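Local coordinates for uronate isomerase (Caulobacter crescentus, PDB 2Q01), which catalyses the interconversion of D-glucuronate with D-fructuronate and of D-galacturonate with D-tagaturonate in uronate metabolism, at residues B[398-403]-B[434-439]. Numbering follows the deposited sequence.
Sequences RFREQV and RVDSAF
Arg400 runs from the face of the Phe439 ring to the carboxylate of Asp436, meeting helix 425-445 first through carbon and then through charge. Its CB sits almost squarely over the ring as a CH-pi contact, 3.6 Å from the centroid of Phe439. Arg400 CG lies over the rim of the same face, 4.0 Å from Phe439 CD2. A bend at chi2 (-63°) then turns the chain, and NE comes to 3.6 Å from OD2 of Asp436, a long salt bridge with the two planar groups 70° apart. At the tip, a water donates to Asp436 OD1 (2.8 Å) and weakly accepts from Arg400 NH1, NH2 bonds weakly to Thr412 OG1, and CE1 of Phe399 approaches a guanidinium face off-centre. Phe439 also brings CZ to 3.4 Å from Arg400 O, and its CE1 lies beside CG of Glu401, whose carboxylate pairs with Arg442. An alanine in place of Phe439 would probably open a gap beneath Arg400 CB and leave the arginine's aliphatic part less firmly placed for Asp436. This is helix-on-helix packing in a TIM-barrel-clan protein: the segment axes of helices 393-407 and 425-445 cross at -41°, 10.6 Å apart, with Leu461 and Ile458 of helix 451-469 alongside.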
loop_
_atom_site.group_PDB
_atom_site.type_symbol
_atom_site.label_atom_id
_atom_site.label_comp_id
_atom_site.label_asym_id
_atom_site.label_seq_id
_atom_site.Cartn_x
_atom_site.Cartn_y
_atom_site.Cartn_z
ATOM N N ARG B 398 -4.794 -3.837 -9.135
ATOM C CA ARG B 398 -4.711 -3.080 -7.879
ATOM C C ARG B 398 -5.452 -1.748 -7.975
ATOM O O ARG B 398 -6.169 -1.372 -7.049
ATOM C CB ARG B 398 -3.262 -2.862 -7.457
ATOM C CG ARG B 398 -2.647 -4.053 -6.741
ATOM C CD ARG B 398 -1.382 -3.671 -6.004
ATOM N NE ARG B 398 -0.308 -3.254 -6.906
ATOM C CZ ARG B 398 0.606 -4.071 -7.421
ATOM N NH1 ARG B 398 1.549 -3.589 -8.228
ATOM N NH2 ARG B 398 0.581 -5.369 -7.141
ATOM N N PHE B 399 -5.289 -1.059 -9.104
ATOM C CA PHE B 399 -6.067 0.124 -9.410
ATOM C C PHE B 399 -7.562 -0.167 -9.267
ATOM O O PHE B 399 -8.224 0.469 -8.454
ATOM C CB PHE B 399 -5.722 0.652 -10.807
ATOM C CG PHE B 399 -6.532 1.852 -11.223
ATOM C CD1 PHE B 399 -7.609 1.718 -12.095
ATOM C CD2 PHE B 399 -6.222 3.116 -10.743
ATOM C CE1 PHE B 399 -8.363 2.825 -12.478
ATOM C CE2 PHE B 399 -6.971 4.231 -11.125
ATOM C CZ PHE B 399 -8.040 4.084 -11.988
ATOM N N ARG B 400 -8.072 -1.148 -10.014
ATOM C CA ARG B 400 -9.494 -1.534 -9.957
ATOM C C ARG B 400 -9.967 -1.957 -8.563
ATOM O O ARG B 400 -11.079 -1.620 -8.162
ATOM C CB ARG B 400 -9.826 -2.642 -10.972
ATOM C CG ARG B 400 -9.823 -2.214 -12.444
ATOM C CD ARG B 400 -10.885 -1.152 -12.768
ATOM N NE ARG B 400 -10.730 -0.645 -14.135
ATOM C CZ ARG B 400 -11.190 0.527 -14.576
ATOM N NH1 ARG B 400 -10.982 0.880 -15.840
ATOM N NH2 ARG B 400 -11.851 1.352 -13.767
ATOM N N GLU B 401 -9.120 -2.681 -7.835
ATOM C CA GLU B 401 -9.421 -3.100 -6.461
ATOM C C GLU B 401 -9.435 -1.956 -5.440
ATOM O O GLU B 401 -10.129 -2.036 -4.427
ATOM C CB GLU B 401 -8.435 -4.169 -6.000
ATOM C CG GLU B 401 -8.663 -5.547 -6.603
ATOM C CD GLU B 401 -7.575 -6.545 -6.229
ATOM O OE1 GLU B 401 -6.637 -6.172 -5.486
ATOM O OE2 GLU B 401 -7.659 -7.707 -6.680
ATOM N N GLN B 402 -8.673 -0.898 -5.701
ATOM C CA GLN B 402 -8.499 0.180 -4.715
ATOM C C GLN B 402 -9.297 1.460 -4.992
ATOM O O GLN B 402 -9.541 2.247 -4.083
ATOM C CB GLN B 402 -7.011 0.484 -4.512
ATOM C CG GLN B 402 -6.334 -0.521 -3.579
ATOM C CD GLN B 402 -4.825 -0.558 -3.692
ATOM O OE1 GLN B 402 -4.200 -1.552 -3.324
ATOM N NE2 GLN B 402 -4.229 0.515 -4.202
ATOM N N VAL B 403 -9.731 1.627 -6.234
ATOM C CA VAL B 403 -10.341 2.860 -6.712
ATOM C C VAL B 403 -11.868 2.766 -6.876
ATOM O O VAL B 403 -12.585 3.745 -6.637
ATOM C CB VAL B 403 -9.628 3.296 -8.029
ATOM C CG1 VAL B 403 -10.565 3.949 -9.038
ATOM C CG2 VAL B 403 -8.437 4.167 -7.709
ATOM N N ARG B 434 -8.407 -7.722 -21.048
ATOM C CA ARG B 434 -8.452 -8.995 -20.320
ATOM C C ARG B 434 -8.488 -8.820 -18.815
ATOM O O ARG B 434 -9.210 -9.546 -18.128
ATOM C CB ARG B 434 -7.257 -9.872 -20.688
ATOM C CG ARG B 434 -7.297 -10.349 -22.112
ATOM C CD ARG B 434 -6.104 -11.194 -22.478
ATOM N NE ARG B 434 -6.299 -11.723 -23.820
ATOM C CZ ARG B 434 -6.766 -12.937 -24.087
ATOM N NH1 ARG B 434 -6.928 -13.309 -25.342
ATOM N NH2 ARG B 434 -7.051 -13.780 -23.102
ATOM N N VAL B 435 -7.698 -7.871 -18.309
ATOM C CA VAL B 435 -7.634 -7.575 -16.871
ATOM C C VAL B 435 -8.944 -6.958 -16.375
ATOM O O VAL B 435 -9.448 -7.344 -15.313
ATOM C CB VAL B 435 -6.412 -6.690 -16.514
ATOM C CG1 VAL B 435 -6.477 -6.200 -15.068
ATOM C CG2 VAL B 435 -5.131 -7.460 -16.735
ATOM N N ASP B 436 -9.499 -6.030 -17.155
ATOM C CA ASP B 436 -10.826 -5.466 -16.880
ATOM C C ASP B 436 -11.911 -6.539 -16.918
ATOM O O ASP B 436 -12.837 -6.513 -16.101
ATOM C CB ASP B 436 -11.178 -4.348 -17.868
ATOM C CG ASP B 436 -10.415 -3.051 -17.602
ATOM O OD1 ASP B 436 -10.619 -2.088 -18.374
ATOM O OD2 ASP B 436 -9.617 -2.985 -16.637
ATOM N N SER B 437 -11.793 -7.471 -17.868
ATOM C CA SER B 437 -12.700 -8.616 -17.951
ATOM C C SER B 437 -12.578 -9.521 -16.735
ATOM O O SER B 437 -13.590 -9.955 -16.198
ATOM C CB SER B 437 -12.460 -9.422 -19.222
ATOM O OG SER B 437 -12.824 -8.662 -20.353
ATOM N N ALA B 438 -11.343 -9.784 -16.304
ATOM C CA ALA B 438 -11.065 -10.589 -15.111
ATOM C C ALA B 438 -11.628 -9.978 -13.828
ATOM O O ALA B 438 -12.170 -10.693 -12.980
ATOM C CB ALA B 438 -9.573 -10.811 -14.970
ATOM N N PHE B 439 -11.495 -8.659 -13.694
ATOM C CA PHE B 439 -11.959 -7.955 -12.502
ATOM C C PHE B 439 -13.479 -7.942 -12.394
ATOM O O PHE B 439 -14.030 -8.238 -11.334
ATOM C CB PHE B 439 -11.404 -6.524 -12.456
ATOM C CG PHE B 439 -11.958 -5.704 -11.327
ATOM C CD1 PHE B 439 -11.570 -5.958 -10.010
ATOM C CD2 PHE B 439 -12.877 -4.682 -11.576
ATOM C CE1 PHE B 439 -12.087 -5.206 -8.952
ATOM C CE2 PHE B 439 -13.397 -3.923 -10.527
ATOM C CZ PHE B 439 -13.004 -4.189 -9.213
HETATM O O HOH W 1 -9.613 0.460 -18.915
#